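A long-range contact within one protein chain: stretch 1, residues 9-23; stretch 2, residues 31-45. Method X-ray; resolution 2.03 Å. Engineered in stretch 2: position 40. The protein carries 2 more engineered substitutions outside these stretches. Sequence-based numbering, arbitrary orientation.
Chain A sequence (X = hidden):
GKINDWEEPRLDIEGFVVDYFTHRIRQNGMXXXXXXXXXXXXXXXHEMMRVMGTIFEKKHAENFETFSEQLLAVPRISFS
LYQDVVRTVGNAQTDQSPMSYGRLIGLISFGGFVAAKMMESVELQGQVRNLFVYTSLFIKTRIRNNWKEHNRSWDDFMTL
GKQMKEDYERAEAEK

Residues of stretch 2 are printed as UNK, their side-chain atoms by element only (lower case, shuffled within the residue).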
# COMPACT_ATOMS: atom_id res chain seq x y z
N PRO A 9 -18.09 -1.53 -4.28
CA PRO A 9 -17.77 -1.89 -2.90
C PRO A 9 -16.71 -2.98 -2.88
O PRO A 9 -15.96 -3.13 -1.92
CB PRO A 9 -19.11 -2.37 -2.36
CG PRO A 9 -19.69 -3.07 -3.55
CD PRO A 9 -19.42 -2.06 -4.66
N ARG A 10 -16.67 -3.75 -3.97
CA ARG A 10 -15.73 -4.86 -4.14
C ARG A 10 -14.29 -4.36 -4.20
O ARG A 10 -13.36 -5.08 -3.81
CB ARG A 10 -16.06 -5.62 -5.42
CG ARG A 10 -15.40 -6.98 -5.54
CD ARG A 10 -15.77 -7.66 -6.86
NE ARG A 10 -15.19 -6.96 -8.01
CZ ARG A 10 -13.92 -7.04 -8.37
NH1 ARG A 10 -13.08 -7.80 -7.68
NH2 ARG A 10 -13.47 -6.35 -9.41
N LEU A 11 -14.10 -3.13 -4.67
CA LEU A 11 -12.77 -2.56 -4.80
C LEU A 11 -12.47 -1.41 -3.84
O LEU A 11 -11.56 -0.61 -4.09
CB LEU A 11 -12.55 -2.08 -6.24
CG LEU A 11 -12.70 -3.15 -7.32
CD1 LEU A 11 -12.47 -2.52 -8.69
CD2 LEU A 11 -11.70 -4.27 -7.08
N ASP A 12 -13.22 -1.31 -2.74
CA ASP A 12 -12.96 -0.23 -1.79
C ASP A 12 -11.48 -0.24 -1.46
O ASP A 12 -10.87 -1.29 -1.30
CB ASP A 12 -13.77 -0.40 -0.51
CG ASP A 12 -15.25 -0.15 -0.71
OD1 ASP A 12 -15.59 0.84 -1.39
OD2 ASP A 12 -16.06 -0.94 -0.18
N ILE A 13 -10.89 0.95 -1.38
CA ILE A 13 -9.48 1.08 -1.08
C ILE A 13 -9.09 0.33 0.20
O ILE A 13 -8.02 -0.28 0.25
CB ILE A 13 -9.08 2.58 -0.99
CG1 ILE A 13 -8.21 2.93 -2.20
CG2 ILE A 13 -8.37 2.89 0.32
CD1 ILE A 13 -7.01 2.02 -2.40
N GLU A 14 -9.94 0.35 1.22
CA GLU A 14 -9.62 -0.34 2.47
C GLU A 14 -9.26 -1.79 2.24
O GLU A 14 -8.38 -2.33 2.92
CB GLU A 14 -10.80 -0.27 3.45
CG GLU A 14 -11.00 1.10 4.04
CD GLU A 14 -11.59 2.08 3.05
OE1 GLU A 14 -11.52 3.30 3.32
OE2 GLU A 14 -12.12 1.63 2.01
N GLY A 15 -9.95 -2.42 1.30
CA GLY A 15 -9.70 -3.82 1.01
C GLY A 15 -8.27 -4.07 0.57
O GLY A 15 -7.66 -5.06 0.97
N PHE A 16 -7.73 -3.18 -0.26
CA PHE A 16 -6.36 -3.34 -0.74
C PHE A 16 -5.37 -3.09 0.39
O PHE A 16 -4.40 -3.84 0.57
CB PHE A 16 -6.05 -2.36 -1.88
CG PHE A 16 -6.80 -2.65 -3.15
CD1 PHE A 16 -8.15 -2.31 -3.28
CD2 PHE A 16 -6.16 -3.25 -4.23
CE1 PHE A 16 -8.84 -2.58 -4.46
CE2 PHE A 16 -6.84 -3.52 -5.42
CZ PHE A 16 -8.18 -3.18 -5.53
N VAL A 17 -5.61 -2.03 1.16
CA VAL A 17 -4.71 -1.68 2.26
C VAL A 17 -4.67 -2.80 3.30
O VAL A 17 -3.59 -3.21 3.72
CB VAL A 17 -5.13 -0.36 2.92
CG1 VAL A 17 -4.08 0.05 3.94
CG2 VAL A 17 -5.30 0.72 1.87
N VAL A 18 -5.83 -3.28 3.71
CA VAL A 18 -5.90 -4.36 4.69
C VAL A 18 -5.24 -5.64 4.19
O VAL A 18 -4.44 -6.25 4.89
CB VAL A 18 -7.35 -4.71 5.07
CG1 VAL A 18 -7.38 -5.98 5.91
CG2 VAL A 18 -7.96 -3.56 5.83
N ASP A 19 -5.60 -6.05 2.97
CA ASP A 19 -5.04 -7.26 2.42
C ASP A 19 -3.55 -7.17 2.22
O ASP A 19 -2.83 -8.16 2.40
CB ASP A 19 -5.70 -7.60 1.08
CG ASP A 19 -5.17 -8.90 0.50
OD1 ASP A 19 -4.20 -8.86 -0.29
OD2 ASP A 19 -5.72 -9.97 0.85
N TYR A 20 -3.06 -5.99 1.85
CA TYR A 20 -1.63 -5.86 1.63
C TYR A 20 -0.88 -5.81 2.97
O TYR A 20 0.16 -6.45 3.13
CB TYR A 20 -1.30 -4.61 0.81
CG TYR A 20 0.17 -4.60 0.42
CD1 TYR A 20 0.64 -5.45 -0.59
CD2 TYR A 20 1.09 -3.84 1.12
CE1 TYR A 20 1.99 -5.53 -0.88
CE2 TYR A 20 2.45 -3.92 0.83
CZ TYR A 20 2.90 -4.77 -0.17
OH TYR A 20 4.24 -4.90 -0.43
N PHE A 21 -1.42 -5.06 3.93
CA PHE A 21 -0.81 -4.97 5.25
C PHE A 21 -0.70 -6.38 5.83
O PHE A 21 0.36 -6.81 6.27
CB PHE A 21 -1.65 -4.08 6.16
CG PHE A 21 -1.33 -2.59 6.06
CD1 PHE A 21 -1.06 -2.00 4.83
CD2 PHE A 21 -1.36 -1.78 7.21
CE1 PHE A 21 -0.82 -0.62 4.74
CE2 PHE A 21 -1.12 -0.41 7.12
CZ PHE A 21 -0.85 0.17 5.88
N THR A 22 -1.82 -7.10 5.82
CA THR A 22 -1.85 -8.46 6.34
C THR A 22 -0.78 -9.35 5.68
O THR A 22 -0.05 -10.08 6.36
CB THR A 22 -3.23 -9.09 6.11
OG1 THR A 22 -4.22 -8.28 6.75
CG2 THR A 22 -3.28 -10.49 6.67
N HIS A 23 -0.69 -9.28 4.36
CA HIS A 23 0.27 -10.06 3.60
C HIS A 23 1.72 -9.67 3.87
O HIS A 23 2.58 -10.53 4.06
CB HIS A 23 -0.03 -9.93 2.11
CG HIS A 23 1.05 -10.49 1.23
ND1 HIS A 23 1.29 -11.84 1.11
CD2 HIS A 23 1.98 -9.87 0.46
CE1 HIS A 23 2.32 -12.03 0.31
NE2 HIS A 23 2.76 -10.86 -0.10
N UNK A 31 1.74 -11.77 12.52
CA UNK A 31 0.31 -11.84 12.26
C UNK A 31 -0.41 -10.62 12.83
O UNK A 31 -0.36 -10.37 14.04
o UNK A 31 -3.17 -13.20 10.78
c UNK A 31 -2.09 -13.65 11.19
c UNK A 31 -1.73 -13.43 12.66
c UNK A 31 -0.24 -13.13 12.89
o UNK A 31 -1.31 -14.29 10.45
N UNK A 32 -1.07 -9.87 11.96
CA UNK A 32 -1.79 -8.67 12.37
C UNK A 32 -3.13 -9.05 12.97
O UNK A 32 -4.12 -9.19 12.27
c UNK A 32 -3.49 -5.51 9.19
c UNK A 32 -4.49 -3.35 10.75
c UNK A 32 -4.16 -4.43 8.60
c UNK A 32 -3.82 -4.44 11.34
c UNK A 32 -3.32 -5.52 10.58
c UNK A 32 -2.01 -7.74 11.16
c UNK A 32 -4.64 -3.37 9.38
c UNK A 32 -2.86 -5.88 12.75
c UNK A 32 -2.71 -6.44 11.50
n UNK A 32 -3.52 -4.69 12.65
N UNK A 33 -3.15 -9.22 14.30
CA UNK A 33 -4.36 -9.62 15.01
C UNK A 33 -5.50 -8.61 14.90
O UNK A 33 -6.67 -8.99 14.93
c UNK A 33 -3.03 -13.96 17.47
c UNK A 33 -4.23 -11.92 17.95
c UNK A 33 -4.04 -9.87 16.49
c UNK A 33 -2.83 -12.04 16.01
c UNK A 33 -3.90 -13.23 18.28
c UNK A 33 -2.50 -13.37 16.34
c UNK A 33 -3.70 -11.31 16.82
N UNK A 34 -5.15 -7.33 14.78
CA UNK A 34 -6.17 -6.30 14.68
C UNK A 34 -6.67 -6.02 13.27
O UNK A 34 -7.45 -5.10 13.06
N UNK A 35 -6.23 -6.82 12.30
CA UNK A 35 -6.65 -6.61 10.91
C UNK A 35 -8.17 -6.57 10.73
O UNK A 35 -8.89 -7.44 11.23
c UNK A 35 -6.07 -7.70 10.03
N UNK A 36 -8.69 -5.54 10.04
CA UNK A 36 -10.15 -5.48 9.84
C UNK A 36 -10.60 -6.53 8.82
O UNK A 36 -9.82 -7.01 8.01
c UNK A 36 -9.08 -3.62 8.79
c UNK A 36 -8.06 -4.25 9.71
c UNK A 36 -10.38 -4.04 9.35
N UNK A 37 -11.88 -6.91 8.88
CA UNK A 37 -12.38 -7.90 7.96
C UNK A 37 -12.39 -7.45 6.51
O UNK A 37 -12.28 -6.26 6.22
N UNK A 38 -12.51 -8.42 5.61
CA UNK A 38 -12.56 -8.14 4.18
C UNK A 38 -13.94 -8.62 3.73
O UNK A 38 -14.12 -9.79 3.38
c UNK A 38 -9.32 -9.11 2.20
c UNK A 38 -9.99 -6.91 3.17
c UNK A 38 -10.49 -8.19 2.53
c UNK A 38 -11.45 -8.92 3.46
N UNK A 39 -14.94 -7.72 3.74
CA UNK A 39 -16.32 -8.03 3.35
C UNK A 39 -16.53 -8.97 2.16
O UNK A 39 -17.35 -9.88 2.23
c UNK A 39 -16.93 -6.65 3.12
c UNK A 39 -14.75 -6.27 3.86
c UNK A 39 -15.73 -5.76 2.85
N UNK A 40 -15.80 -8.76 1.07
CA UNK A 40 -15.94 -9.62 -0.09
C UNK A 40 -14.82 -10.64 -0.18
O UNK A 40 -14.76 -11.42 -1.12
o UNK A 40 -17.03 -7.80 -1.30
c UNK A 40 -15.99 -8.76 -1.36
N UNK A 41 -13.94 -10.63 0.82
CA UNK A 41 -12.83 -11.55 0.83
C UNK A 41 -11.77 -11.08 -0.15
O UNK A 41 -11.92 -10.03 -0.79
N UNK A 42 -10.70 -11.86 -0.29
CA UNK A 42 -9.62 -11.51 -1.20
C UNK A 42 -10.11 -11.37 -2.64
O UNK A 42 -10.80 -12.25 -3.16
c UNK A 42 -7.40 -12.17 -2.15
c UNK A 42 -7.91 -12.64 0.24
c UNK A 42 -8.49 -12.55 -1.16
N UNK A 43 -9.74 -10.26 -3.27
CA UNK A 43 -10.11 -10.00 -4.65
C UNK A 43 -8.88 -10.19 -5.52
O UNK A 43 -7.75 -9.99 -5.07
c UNK A 43 -12.99 -9.21 -4.29
n UNK A 43 -13.47 -9.90 -3.26
c UNK A 43 -11.86 -8.24 -3.99
o UNK A 43 -13.42 -9.33 -5.43
c UNK A 43 -10.62 -8.56 -4.80
N UNK A 44 -9.07 -10.60 -6.78
CA UNK A 44 -7.91 -10.80 -7.65
C UNK A 44 -7.07 -9.53 -7.78
O UNK A 44 -5.86 -9.59 -7.98
c UNK A 44 -9.94 -10.69 -8.92
c UNK A 44 -8.55 -11.25 -8.98
c UNK A 44 -10.33 -10.93 -7.48
N UNK A 45 -7.72 -8.37 -7.64
CA UNK A 45 -7.01 -7.10 -7.71
C UNK A 45 -6.11 -6.95 -6.48
O UNK A 45 -5.12 -6.21 -6.52
o UNK A 45 -10.15 -7.52 -8.25
c UNK A 45 -7.98 -5.92 -7.78
c UNK A 45 -9.93 -6.73 -9.19
c UNK A 45 -8.74 -5.79 -9.09
o UNK A 45 -10.64 -6.68 -10.22
O HOH W 1 -1.06 -10.39 9.13

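Position 31 has three side-chain carbons, the third carrying two oxygens; they stay clear of stretch 1, and the pattern of a carboxylate on a two-carbon stem is Glu31. Position 32 bears one carbon and then fused five- and six-membered rings with eight carbons and one nitrogen, lying against Val18, Phe21 and Thr22; this indole is Trp32. Its CZ3 lies 3.5 Å from Phe21 CB and its CE3 3.8 Å from Thr22 OG1, while the two aromatic planes meet obliquely at 41°. The backbone also takes part: a water accepts from Trp32 N (2.9 Å) and donates to Thr22 O (3.0 Å).

At position 33 one carbon leads to a six-carbon ring, out of reach of the helix: Phe33. Position 34 has no side-chain atoms and is Gly34. A single carbon at position 35, near the Thr22 hydroxyl, identifies Ala35, whose CB sits 3.8 Å from Thr22 OG1; its N closes a type I turn on Trp32 O at 3.2 Å. Three carbons at position 36 close a ring onto the backbone N and press on Val18, making Pro36, with CG only 3.2 Å from Val18 CG2. Position 37, without side-chain atoms, is Gly37.

Position 38 shows four carbons forked at the second, reaching Gly15, Val18 and Asp19: Leu38. Its CD1 reaches Val18 CG1 at 3.9 Å and Gly15 O at 3.7 Å. Another three-carbon ring on the backbone N, beyond contact distance, marks position 39 as Pro39. Position 40 has one carbon and one oxygen, near Arg10: Ser40, an engineered residue, with OG 4.3 Å from Arg10 CA. Position 41 lacks side-chain atoms, and its phi of 76° suits Gly41, which ends the second type I turn. One carbon carrying two more at position 42, beside the Asp19 carboxylate, gives Val42, with CG2 3.5 Å from Asp19 OD2.

Position 43 has three carbons, the last bearing one oxygen and one nitrogen, an amide that meets Arg10: Gln43, the N-cap residue. Its OE1 accepts from Arg10 NH1 at 2.7 Å, and its NE2 donates to Gly41 O at 2.9 Å. Position 44, again a three-carbon ring on N, comes near Arg10 and is Pro44; its CD lies 4.2 Å from Arg10 NH1. Position 45 has three carbons, the third carrying two oxygens that face the guanidinium of Arg10: Glu45; OE1 and OE2 each lie 3.0 Å from Arg10 NH2 and NH1, respectively.

The contact thus joins two kinds of chemistry. Val18 and Phe21 pack against Trp32, and Val18 also meets Pro36 and Leu38, so the loop follows the helix through apolar contacts. The Arg10 guanidinium uses its edge to form a two-pronged salt bridge with Glu45 while also donating to Gln43 OE1.

Stretch 2 31-45: EWFGAPGLPSGVQPE
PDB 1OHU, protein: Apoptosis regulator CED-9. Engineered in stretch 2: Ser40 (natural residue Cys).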